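Local atomic coordinates of sensor histidine kinase (Pseudomonas syringae pv. tomato, PDB entry 3CIT), a protein that probably acts as a phosphorelay sensor kinase of a two-component system and may dimerise, represented here by its GAF domain alone. Residues A[82-87]-A[103-108]; A[96-101]-A[121-126]. All coordinates share one frame; numbering follows the deposited sequence.

Contact 1. Residues A[82-87]-A[103-108]; sequences LAIGPQ and PLRGAD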
loop_
_atom_site.group_PDB
_atom_site.type_symbol
_atom_site.label_atom_id
_atom_site.label_comp_id
_atom_site.label_asym_id
_atom_site.label_seq_id
_atom_site.Cartn_x
_atom_site.Cartn_y
_atom_site.Cartn_z
ATOM N N LEU A 82 4.271 5.352 -13.022
ATOM C CA LEU A 82 3.148 4.489 -12.681
ATOM C C LEU A 82 3.247 3.808 -11.336
ATOM O O LEU A 82 2.234 3.327 -10.822
ATOM C CB LEU A 82 2.992 3.415 -13.757
ATOM C CG LEU A 82 2.537 3.899 -15.115
ATOM C CD1 LEU A 82 2.584 2.695 -16.038
ATOM C CD2 LEU A 82 1.155 4.467 -15.026
ATOM N N ALA A 83 4.445 3.786 -10.760
ATOM C CA ALA A 83 4.724 2.981 -9.589
ATOM C C ALA A 83 3.864 3.340 -8.382
ATOM O O ALA A 83 3.714 4.513 -8.019
ATOM C CB ALA A 83 6.186 3.074 -9.204
ATOM N N ILE A 84 3.294 2.300 -7.775
ATOM C CA ILE A 84 2.544 2.427 -6.537
ATOM C C ILE A 84 3.309 1.557 -5.517
ATOM O O ILE A 84 3.416 0.339 -5.646
ATOM C CB ILE A 84 1.095 1.915 -6.726
ATOM C CG1 ILE A 84 0.390 2.740 -7.849
ATOM C CG2 ILE A 84 0.331 1.942 -5.421
ATOM C CD1 ILE A 84 -1.081 2.524 -8.006
ATOM N N GLY A 85 3.820 2.145 -4.482
ATOM C CA GLY A 85 4.427 1.327 -3.465
ATOM C C GLY A 85 5.814 0.850 -3.854
ATOM O O GLY A 85 6.307 1.078 -4.970
ATOM N N PRO A 86 6.453 0.207 -2.912
ATOM C CA PRO A 86 7.856 -0.092 -3.028
ATOM C C PRO A 86 8.156 -1.268 -3.943
ATOM O O PRO A 86 7.246 -1.944 -4.416
ATOM C CB PRO A 86 8.265 -0.394 -1.609
ATOM C CG PRO A 86 7.107 -0.661 -0.846
ATOM C CD PRO A 86 5.889 -0.243 -1.623
ATOM N N GLN A 87 9.439 -1.472 -4.170
ATOM C CA GLN A 87 9.938 -2.629 -4.904
ATOM C C GLN A 87 11.310 -2.981 -4.314
ATOM O O GLN A 87 12.190 -2.103 -4.170
ATOM C CB GLN A 87 10.069 -2.324 -6.397
ATOM C CG GLN A 87 10.481 -3.573 -7.250
ATOM C CD GLN A 87 10.478 -3.365 -8.748
ATOM O OE1 GLN A 87 10.407 -4.335 -9.540
ATOM N NE2 GLN A 87 10.554 -2.131 -9.155
ATOM N N PRO A 103 8.636 5.171 -4.301
ATOM C CA PRO A 103 8.139 6.231 -5.130
ATOM C C PRO A 103 7.773 7.486 -4.365
ATOM O O PRO A 103 7.328 7.424 -3.202
ATOM C CB PRO A 103 6.861 5.641 -5.754
ATOM C CG PRO A 103 6.958 4.211 -5.592
ATOM C CD PRO A 103 7.767 3.975 -4.365
ATOM N N LEU A 104 7.952 8.611 -5.036
ATOM C CA LEU A 104 7.460 9.899 -4.582
ATOM C C LEU A 104 6.199 10.261 -5.355
ATOM O O LEU A 104 6.204 10.360 -6.566
ATOM C CB LEU A 104 8.513 10.997 -4.793
ATOM C CG LEU A 104 9.604 11.169 -3.734
ATOM C CD1 LEU A 104 10.545 10.011 -3.705
ATOM C CD2 LEU A 104 10.353 12.513 -3.970
ATOM N N ARG A 105 5.110 10.461 -4.623
ATOM C CA ARG A 105 3.846 10.843 -5.214
ATOM C C ARG A 105 3.213 11.912 -4.350
ATOM O O ARG A 105 3.087 11.732 -3.132
ATOM C CB ARG A 105 2.942 9.627 -5.325
ATOM C CG ARG A 105 1.647 9.922 -6.052
ATOM C CD ARG A 105 0.795 8.670 -6.217
ATOM N NE ARG A 105 1.448 7.637 -7.029
ATOM C CZ ARG A 105 1.274 7.494 -8.349
ATOM N NH1 ARG A 105 0.470 8.300 -9.011
ATOM N NH2 ARG A 105 1.889 6.523 -9.015
ATOM N N GLY A 106 2.853 13.034 -4.976
ATOM C CA GLY A 106 2.149 14.101 -4.292
ATOM C C GLY A 106 0.695 14.121 -4.706
ATOM O O GLY A 106 0.042 13.071 -4.895
ATOM N N ALA A 107 0.184 15.342 -4.838
ATOM C CA ALA A 107 -1.186 15.589 -5.197
ATOM C C ALA A 107 -1.374 15.469 -6.717
ATOM O O ALA A 107 -2.437 15.086 -7.168
ATOM C CB ALA A 107 -1.605 16.994 -4.697
ATOM N N ASP A 108 -0.334 15.775 -7.489
ATOM C CA ASP A 108 -0.413 15.730 -8.944
ATOM C C ASP A 108 -0.502 14.272 -9.406
ATOM O O ASP A 108 -0.187 13.338 -8.657
ATOM C CB ASP A 108 0.799 16.439 -9.545
ATOM C CG ASP A 108 0.603 16.862 -11.018
ATOM O OD1 ASP A 108 -0.506 16.723 -11.586
ATOM O OD2 ASP A 108 1.593 17.363 -11.578
HETATM O O HOH W 1 3.330 6.192 -5.885
#
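In the antiparallel sheet of this GAF domain, Pro103 and Arg105 near the end of strand 98-105 receive the segment 82-87 that leads into strand 87-90. The main polar link is a charged side chain binding a loop carbonyl: Arg105 NH2 donates to Ala83 O at 2.9 Å with an N-H...O angle of 166°. The acceptor lies in the guanidinium plane, whereas NH2 stands above the plane of the Ala83 carbonyl, 50° out of it. Water 1 supplies a second route between the same two residues, donating to Ala83 O at 2.7 Å and accepting from Arg105 NE at 2.6 Å, so this carbonyl oxygen is gripped twice. The arginine chain is extended as far as CD and then bends at chi3 (-62°), which sets NE on the side of the water. NH2 also makes a weak hydrogen bond to Pro81 O, just before the loop. The backbone O and N of Ile84 are hydrogen-bonded to Gln22 and Glu23 of a second subunit. The Pro103 ring carries the rest of the contact: its CG meets the methyl of Ala83, CB to CG 3.9 Å, and Gly85 O lies 3.3 Å from both Pro103 CG and Pro103 CD.

Contact 2. Residues A[96-101]-A[121-126]; sequences LPCVLL and VAISAP. With SO4 (sulfate ion), chain J.
A surface contact at the start of strand 98-105 joins Pro97 and Cys98 to the irregular segment 121-126, which carries the chain from strand 111-119 to the long helix 128-156. Its one direct hydrogen bond uses a thiol sulfur as acceptor: Ile123 N donates to Cys98 SG at 3.4 Å, nearly straight at 167°. Cys98 SG stands anti to its own carbonyl carbon (chi1 -72°), and that torsion carries the sulfur out to the loop backbone. There it also meets two apolar groups, lying 4.2 Å from Ile123 CG1 and 4.4 Å from Ala122 CB. One residue earlier, the Pro97 ring touches backbone rather than side chain. Its CG sits against the Val121-Ala122 peptide link, 3.8 Å from Val121 C and 3.7 Å from Ala122 N.

A sulfate ion, probably from the crystallisation liquor, binds at Ser124. Ser124 N donates to sulfate O2 at 2.7 Å, and Ser124 OG donates to sulfate O3 at 2.9 Å, so backbone and side chain of one residue hold two oxygens. Gln8 of a second subunit also binds the ion, placing it at a subunit boundary. Within the chain, Trp88 of strand 87-90 packs against Cys98, Ala125 and Pro126, while Pro126 reaches Ile131 and Leu100 reaches Leu134, both on helix 128-156.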
loop_
_atom_site.group_PDB
_atom_site.type_symbol
_atom_site.label_atom_id
_atom_site.label_comp_id
_atom_site.label_asym_id
_atom_site.label_seq_id
_atom_site.Cartn_x
_atom_site.Cartn_y
_atom_site.Cartn_z
ATOM N N LEU A 96 25.902 -3.222 -6.640
ATOM C CA LEU A 96 24.809 -2.918 -5.701
ATOM C C LEU A 96 23.758 -3.998 -5.807
ATOM O O LEU A 96 22.714 -3.856 -6.479
ATOM C CB LEU A 96 24.192 -1.530 -5.973
ATOM C CG LEU A 96 25.129 -0.336 -5.748
ATOM C CD1 LEU A 96 24.537 0.981 -6.251
ATOM C CD2 LEU A 96 25.528 -0.203 -4.253
ATOM N N PRO A 97 24.060 -5.148 -5.212
ATOM C CA PRO A 97 23.185 -6.306 -5.387
ATOM C C PRO A 97 21.782 -6.269 -4.757
ATOM O O PRO A 97 21.013 -7.182 -4.992
ATOM C CB PRO A 97 23.996 -7.470 -4.817
ATOM C CG PRO A 97 25.060 -6.879 -4.007
ATOM C CD PRO A 97 25.295 -5.471 -4.471
ATOM N N CYS A 98 21.497 -5.268 -3.945
ATOM C CA CYS A 98 20.194 -5.105 -3.297
ATOM C C CYS A 98 19.800 -3.641 -3.483
ATOM O O CYS A 98 20.591 -2.741 -3.174
ATOM C CB CYS A 98 20.311 -5.459 -1.779
ATOM S SG CYS A 98 20.491 -7.184 -1.598
ATOM N N VAL A 99 18.564 -3.420 -3.924
ATOM C CA VAL A 99 18.008 -2.093 -4.135
ATOM C C VAL A 99 16.553 -2.055 -3.665
ATOM O O VAL A 99 15.784 -2.972 -3.934
ATOM C CB VAL A 99 18.083 -1.707 -5.617
ATOM C CG1 VAL A 99 17.391 -0.321 -5.884
ATOM C CG2 VAL A 99 19.548 -1.701 -6.066
ATOM N N LEU A 100 16.204 -0.973 -2.987
ATOM C CA LEU A 100 14.830 -0.685 -2.552
ATOM C C LEU A 100 14.384 0.621 -3.216
ATOM O O LEU A 100 15.063 1.662 -3.100
ATOM C CB LEU A 100 14.786 -0.586 -1.027
ATOM C CG LEU A 100 13.460 -0.237 -0.361
ATOM C CD1 LEU A 100 12.337 -1.291 -0.634
ATOM C CD2 LEU A 100 13.598 0.093 1.172
ATOM N N LEU A 101 13.258 0.563 -3.921
ATOM C CA LEU A 101 12.664 1.728 -4.573
ATOM C C LEU A 101 11.452 2.181 -3.772
ATOM O O LEU A 101 10.609 1.344 -3.425
ATOM C CB LEU A 101 12.234 1.340 -5.991
ATOM C CG LEU A 101 13.332 0.781 -6.914
ATOM C CD1 LEU A 101 12.725 0.536 -8.292
ATOM C CD2 LEU A 101 14.471 1.732 -6.999
ATOM N N VAL A 121 26.499 -5.078 -0.592
ATOM C CA VAL A 121 26.492 -6.517 -0.412
ATOM C C VAL A 121 25.047 -7.030 -0.244
ATOM O O VAL A 121 24.139 -6.295 0.186
ATOM C CB VAL A 121 27.389 -6.997 0.765
ATOM C CG1 VAL A 121 28.886 -6.714 0.492
ATOM C CG2 VAL A 121 26.963 -6.400 2.046
ATOM N N ALA A 122 24.836 -8.275 -0.641
ATOM C CA ALA A 122 23.509 -8.908 -0.526
ATOM C C ALA A 122 23.077 -8.951 0.943
ATOM O O ALA A 122 23.828 -9.408 1.825
ATOM C CB ALA A 122 23.535 -10.314 -1.136
ATOM N N ILE A 123 21.880 -8.436 1.217
ATOM C CA ILE A 123 21.271 -8.501 2.545
ATOM C C ILE A 123 19.811 -8.932 2.344
ATOM O O ILE A 123 19.302 -8.880 1.228
ATOM C CB ILE A 123 21.297 -7.142 3.287
ATOM C CG1 ILE A 123 20.676 -6.013 2.453
ATOM C CG2 ILE A 123 22.740 -6.771 3.690
ATOM C CD1 ILE A 123 20.451 -4.737 3.234
ATOM N N SER A 124 19.139 -9.348 3.400
ATOM C CA SER A 124 17.695 -9.638 3.294
ATOM C C SER A 124 16.958 -8.310 3.200
ATOM O O SER A 124 17.427 -7.293 3.720
ATOM C CB SER A 124 17.216 -10.409 4.499
ATOM O OG SER A 124 17.801 -11.679 4.535
ATOM N N ALA A 125 15.814 -8.282 2.527
ATOM C CA ALA A 125 15.010 -7.076 2.535
ATOM C C ALA A 125 14.783 -6.637 3.981
ATOM O O ALA A 125 14.567 -7.478 4.854
ATOM C CB ALA A 125 13.640 -7.304 1.814
ATOM N N PRO A 126 14.776 -5.316 4.232
ATOM C CA PRO A 126 14.432 -4.853 5.554
ATOM C C PRO A 126 13.045 -5.328 6.016
ATOM O O PRO A 126 12.164 -5.675 5.197
ATOM C CB PRO A 126 14.457 -3.327 5.403
ATOM C CG PRO A 126 15.431 -3.072 4.271
ATOM C CD PRO A 126 15.202 -4.211 3.349
HETATM S S SO4 J . 21.194 -11.121 5.653
HETATM O O1 SO4 J . 22.663 -11.127 5.485
HETATM O O2 SO4 J . 20.684 -9.709 5.640
HETATM O O3 SO4 J . 20.639 -11.986 4.594
HETATM O O4 SO4 J . 20.847 -11.754 6.946
#

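How the contacts relate
Strand 98-105 is common to both contacts, whose centres lie 20 Å apart: contact 2 uses its beginning and contact 1 its end. Along the chain the segments alternate, 82-87, 96-101, 103-108, 121-126, so the two loops that enter strand 87-90 and helix 128-156 are each tied back to this strand. The contacts also meet directly. Gln87 O and Leu101 N, 2.9 Å apart, form a probable hydrogen bond where strand 87-90 pairs with its neighbour, and Pro86 CB packs on Leu101 O at 3.4 Å. Both contacts touch the second subunit, linking the sheet and its connecting loops to the assembly of four chains.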